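Local coordinates for protein LRIM1 (Anopheles gambiae, PDB 3O53), which regulates complement-like immunity in the mosquito as part of a heterodimeric complex with APL1C, and is represented here by its leucine-rich repeat domain, at residues Leu226-Glu230 with Phe249-Leu254; Asn238-Phe242 with Thr266-Gln270. Numbering follows the deposited sequence.

How the contacts relate
Both contacts illustrate how a leucine-rich repeat solenoid closes its last turns with a C-terminal cap, and both are largely buried. Contact 1 lies on the short strand 228-229, which pairs in parallel with 205-206, away from the main sheet; contact 2 lies on 241-243, the edge strand of that sheet. The cap supplies a different helix to each, 251-259 and then 262-276. Their centres are 18 Å apart and their segments alternate along the chain. Contact 1 combines two hydrogen bonds with apolar packing, whereas contact 2 has no direct hydrogen bond across its segments and relies on V267 and A268. Each also has one bridging water between backbone carbonyls.

Contact 1: residues Leu226-Glu230 with Phe249-Leu254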
loop_
_atom_site.group_PDB
_atom_site.type_symbol
_atom_site.label_atom_id
_atom_site.label_comp_id
_atom_site.label_asym_id
_atom_site.label_seq_id
_atom_site.Cartn_x
_atom_site.Cartn_y
_atom_site.Cartn_z
ATOM N N LEU A 226 11.847 1.159 16.835
ATOM C CA LEU A 226 11.875 -0.157 17.456
ATOM C C LEU A 226 12.848 -0.216 18.625
ATOM O O LEU A 226 13.995 0.203 18.518
ATOM C CB LEU A 226 12.263 -1.226 16.433
ATOM C CG LEU A 226 11.285 -1.439 15.279
ATOM C CD1 LEU A 226 11.860 -2.455 14.301
ATOM C CD2 LEU A 226 9.893 -1.887 15.784
ATOM N N VAL A 227 12.376 -0.762 19.738
ATOM C CA VAL A 227 13.223 -1.010 20.896
ATOM C C VAL A 227 13.431 -2.517 21.063
ATOM O O VAL A 227 14.527 -2.973 21.389
ATOM C CB VAL A 227 12.582 -0.460 22.182
ATOM C CG1 VAL A 227 13.555 -0.576 23.341
ATOM C CG2 VAL A 227 12.132 0.992 21.990
ATOM N N LEU A 228 12.371 -3.288 20.831
ATOM C CA LEU A 228 12.402 -4.734 21.037
ATOM C C LEU A 228 11.873 -5.504 19.836
ATOM O O LEU A 228 11.047 -5.002 19.077
ATOM C CB LEU A 228 11.556 -5.120 22.255
ATOM C CG LEU A 228 11.983 -4.549 23.603
ATOM C CD1 LEU A 228 11.072 -5.083 24.712
ATOM C CD2 LEU A 228 13.441 -4.889 23.875
ATOM N N ILE A 229 12.343 -6.741 19.709
ATOM C CA ILE A 229 11.888 -7.690 18.697
ATOM C C ILE A 229 11.451 -8.960 19.407
ATOM O O ILE A 229 12.122 -9.412 20.333
ATOM C CB ILE A 229 13.038 -8.087 17.738
ATOM C CG1 ILE A 229 13.581 -6.859 17.011
ATOM C CG2 ILE A 229 12.563 -9.148 16.731
ATOM C CD1 ILE A 229 14.845 -7.133 16.169
ATOM N N GLU A 230 10.344 -9.543 18.966
ATOM C CA GLU A 230 9.852 -10.798 19.530
ATOM C C GLU A 230 10.849 -11.909 19.213
ATOM O O GLU A 230 11.115 -12.191 18.046
ATOM C CB GLU A 230 8.471 -11.131 18.947
ATOM C CG GLU A 230 7.979 -12.535 19.259
ATOM C CD GLU A 230 7.914 -12.806 20.756
ATOM O OE1 GLU A 230 7.186 -12.079 21.464
ATOM O OE2 GLU A 230 8.590 -13.741 21.221
ATOM N N PHE A 249 17.301 -0.020 19.133
ATOM C CA PHE A 249 17.230 -1.348 19.735
ATOM C C PHE A 249 17.956 -1.460 21.067
ATOM O O PHE A 249 18.998 -0.849 21.266
ATOM C CB PHE A 249 17.844 -2.389 18.796
ATOM C CG PHE A 249 17.029 -2.661 17.576
ATOM C CD1 PHE A 249 15.773 -3.234 17.681
ATOM C CD2 PHE A 249 17.531 -2.367 16.317
ATOM C CE1 PHE A 249 15.021 -3.489 16.555
ATOM C CE2 PHE A 249 16.780 -2.619 15.182
ATOM C CZ PHE A 249 15.523 -3.179 15.300
ATOM N N HIS A 250 17.401 -2.269 21.963
ATOM C CA HIS A 250 18.138 -2.763 23.111
ATOM C C HIS A 250 19.025 -3.899 22.621
ATOM O O HIS A 250 18.557 -4.787 21.909
ATOM C CB HIS A 250 17.158 -3.256 24.186
ATOM C CG HIS A 250 17.751 -4.229 25.157
ATOM N ND1 HIS A 250 18.885 -3.956 25.892
ATOM C CD2 HIS A 250 17.346 -5.464 25.537
ATOM C CE1 HIS A 250 19.161 -4.986 26.671
ATOM N NE2 HIS A 250 18.242 -5.915 26.475
ATOM N N CYS A 251 20.307 -3.870 22.972
ATOM C CA CYS A 251 21.245 -4.883 22.491
ATOM C C CYS A 251 20.748 -6.294 22.768
ATOM O O CYS A 251 20.831 -7.166 21.905
ATOM C CB CYS A 251 22.625 -4.684 23.122
ATOM S SG CYS A 251 23.508 -3.267 22.453
ATOM N N GLY A 252 20.224 -6.517 23.967
ATOM C CA GLY A 252 19.728 -7.828 24.331
ATOM C C GLY A 252 18.710 -8.354 23.337
ATOM O O GLY A 252 18.661 -9.552 23.072
ATOM N N THR A 253 17.885 -7.472 22.780
ATOM C CA THR A 253 16.824 -7.941 21.898
ATOM C C THR A 253 17.423 -8.441 20.580
ATOM O O THR A 253 16.957 -9.426 20.009
ATOM C CB THR A 253 15.757 -6.859 21.656
ATOM O OG1 THR A 253 14.493 -7.484 21.400
ATOM C CG2 THR A 253 16.139 -5.949 20.476
ATOM N N LEU A 254 18.470 -7.774 20.105
ATOM C CA LEU A 254 19.165 -8.230 18.906
ATOM C C LEU A 254 19.893 -9.551 19.171
ATOM O O LEU A 254 19.812 -10.482 18.376
ATOM C CB LEU A 254 20.148 -7.168 18.416
ATOM C CG LEU A 254 19.494 -5.878 17.914
ATOM C CD1 LEU A 254 20.533 -4.807 17.685
ATOM C CD2 LEU A 254 18.700 -6.143 16.636
HETATM O O HOH W 1 14.583 -10.650 20.859
#
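A ring pushed into an aliphatic hollow sets the shape of this contact. The side chain of F249 starts away from 226-230, but its ring swings back, bringing CE1 to 3.6 Å from CB of L226 and 3.7 Å from CD1 of I229. These two residues, whose CA-to-CB bonds both point toward 249-254, form the walls of the hollow, and L244 also packs against the F249 side chain. I229 CD1 also meets L254 CD2 at 4.0 Å, so the isoleucine tip touches both the ring and the first turn of helix 251-259. On the other flank, L228 CD2 reaches the edge of the H250 ring, approaching H250 CB at 4.1 Å, while helix 303-310 packs over L228.

The general principle is the capping of a leucine-rich repeat solenoid: the chain leaves its last repeat and turns directly into a helix, here with H250 at the N-cap position and C251 joined by a disulfide to C296. Backbone polarity is met at the same seam. H250 N donates to V227 O at 3.0 Å, almost linearly, and the same carbonyl receives a CA-H...O contact from F249 CA at 3.6 Å. T253 is the polar bump: its CA-to-CB bond points toward 226-230, I229 N donates to T253 OG1 at 2.8 Å, and its methyl CG2 lies 3.5 Å from V227 O. Water 1 bridges the two backbones next to T253, donating to I229 O and to T253 O, each at 2.8 Å.

Contact 2: residues Asn238-Phe242 with Thr266-Gln270; sequences NLEHF and TVAKQ
The segment 238-242 runs from a helical-region turn at N238 (phi/psi -66/-27) through extended L239 (-61/122) and bent E240 (-123/-16) into beta geometry at H241 and F242 (-143/120, -143/108). It faces a regular turn of helix 262-276, where Q270 N bonds to T266 O at 3.0 Å. E240 CA lies 6.2 Å from V267 CA and F242 CA 5.2 Å from A268 CA.

Apolar contacts dominate. The CA-to-CB bond of V267 (chi1 t) points toward 238-242; its CG1 lies 3.6 Å from E240 C, 3.8 Å from F242 CB and 4.2 Å from CG of L239 (t, p). F242, chi1 t, places CD2 4.0 Å from A268 CB; Y294 touches both residues. Thus a leucine-rich repeat domain is capped: a helix screens the otherwise open edge of the outermost parallel strand, beside 218-220.

No hydrogen bond joins the segments directly. Water 2 donates to F242 O (2.7 Å) and A268 O (2.8 Å); from the same helix, T271 OG1 bonds F242 N and R263 NH1 bonds L239 O.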
loop_
_atom_site.group_PDB
_atom_site.type_symbol
_atom_site.label_atom_id
_atom_site.label_comp_id
_atom_site.label_asym_id
_atom_site.label_seq_id
_atom_site.Cartn_x
_atom_site.Cartn_y
_atom_site.Cartn_z
ATOM N N ASN A 238 13.906 -17.744 2.067
ATOM C CA ASN A 238 13.502 -16.816 1.013
ATOM C C ASN A 238 14.063 -15.421 1.239
ATOM O O ASN A 238 14.256 -14.656 0.300
ATOM C CB ASN A 238 11.979 -16.711 0.953
ATOM C CG ASN A 238 11.333 -17.964 0.430
ATOM O OD1 ASN A 238 11.955 -18.740 -0.291
ATOM N ND2 ASN A 238 10.069 -18.171 0.783
ATOM N N LEU A 239 14.305 -15.089 2.498
ATOM C CA LEU A 239 14.684 -13.737 2.877
ATOM C C LEU A 239 15.993 -13.309 2.205
ATOM O O LEU A 239 17.015 -13.962 2.366
ATOM C CB LEU A 239 14.814 -13.665 4.397
ATOM C CG LEU A 239 15.020 -12.285 5.021
ATOM C CD1 LEU A 239 13.726 -11.473 4.966
ATOM C CD2 LEU A 239 15.514 -12.422 6.458
ATOM N N GLU A 240 15.952 -12.214 1.445
ATOM C CA GLU A 240 17.149 -11.673 0.785
ATOM C C GLU A 240 17.423 -10.215 1.182
ATOM O O GLU A 240 18.507 -9.696 0.942
ATOM C CB GLU A 240 16.986 -11.725 -0.730
ATOM C CG GLU A 240 16.658 -13.092 -1.292
ATOM C CD GLU A 240 16.375 -13.048 -2.788
ATOM O OE1 GLU A 240 16.354 -11.934 -3.358
ATOM O OE2 GLU A 240 16.172 -14.125 -3.392
ATOM N N HIS A 241 16.436 -9.546 1.769
ATOM C CA HIS A 241 16.566 -8.124 2.084
ATOM C C HIS A 241 15.859 -7.873 3.410
ATOM O O HIS A 241 14.668 -8.150 3.557
ATOM C CB HIS A 241 15.972 -7.269 0.950
ATOM C CG HIS A 241 15.992 -5.791 1.216
ATOM N ND1 HIS A 241 16.846 -4.926 0.561
ATOM C CD2 HIS A 241 15.251 -5.022 2.052
ATOM C CE1 HIS A 241 16.633 -3.690 0.980
ATOM N NE2 HIS A 241 15.675 -3.722 1.891
ATOM N N PHE A 242 16.612 -7.384 4.386
ATOM C CA PHE A 242 16.124 -7.259 5.742
ATOM C C PHE A 242 16.695 -5.966 6.306
ATOM O O PHE A 242 17.887 -5.885 6.595
ATOM C CB PHE A 242 16.580 -8.479 6.555
ATOM C CG PHE A 242 16.007 -8.555 7.947
ATOM C CD1 PHE A 242 14.775 -9.144 8.176
ATOM C CD2 PHE A 242 16.723 -8.070 9.030
ATOM C CE1 PHE A 242 14.263 -9.231 9.461
ATOM C CE2 PHE A 242 16.222 -8.157 10.313
ATOM C CZ PHE A 242 14.994 -8.736 10.538
ATOM N N THR A 266 23.012 -12.374 8.886
ATOM C CA THR A 266 23.864 -12.268 7.712
ATOM C C THR A 266 23.173 -11.465 6.615
ATOM O O THR A 266 23.799 -10.652 5.933
ATOM C CB THR A 266 24.200 -13.668 7.179
ATOM O OG1 THR A 266 24.932 -14.381 8.183
ATOM C CG2 THR A 266 25.014 -13.588 5.884
ATOM N N VAL A 267 21.872 -11.691 6.457
ATOM C CA VAL A 267 21.090 -10.958 5.470
ATOM C C VAL A 267 21.030 -9.477 5.845
ATOM O O VAL A 267 21.089 -8.616 4.980
ATOM C CB VAL A 267 19.663 -11.526 5.333
ATOM C CG1 VAL A 267 18.811 -10.629 4.439
ATOM C CG2 VAL A 267 19.706 -12.949 4.780
ATOM N N ALA A 268 20.936 -9.194 7.135
ATOM C CA ALA A 268 20.902 -7.822 7.633
ATOM C C ALA A 268 22.195 -7.097 7.277
ATOM O O ALA A 268 22.176 -5.960 6.809
ATOM C CB ALA A 268 20.713 -7.815 9.135
ATOM N N LYS A 269 23.328 -7.745 7.517
ATOM C CA LYS A 269 24.605 -7.129 7.188
ATOM C C LYS A 269 24.716 -6.874 5.687
ATOM O O LYS A 269 25.107 -5.790 5.266
ATOM C CB LYS A 269 25.767 -8.004 7.659
ATOM C CG LYS A 269 27.131 -7.475 7.251
ATOM C CD LYS A 269 28.197 -8.558 7.366
ATOM C CE LYS A 269 27.938 -9.709 6.395
ATOM N NZ LYS A 269 28.921 -10.819 6.546
ATOM N N GLN A 270 24.390 -7.874 4.878
ATOM C CA GLN A 270 24.472 -7.726 3.427
ATOM C C GLN A 270 23.560 -6.611 2.938
ATOM O O GLN A 270 23.897 -5.867 2.015
ATOM C CB GLN A 270 24.092 -9.032 2.726
ATOM C CG GLN A 270 25.154 -10.111 2.830
ATOM C CD GLN A 270 24.683 -11.442 2.287
ATOM O OE1 GLN A 270 23.497 -11.765 2.343
ATOM N NE2 GLN A 270 25.614 -12.225 1.761
HETATM O O HOH W 2 19.951 -4.288 7.267
#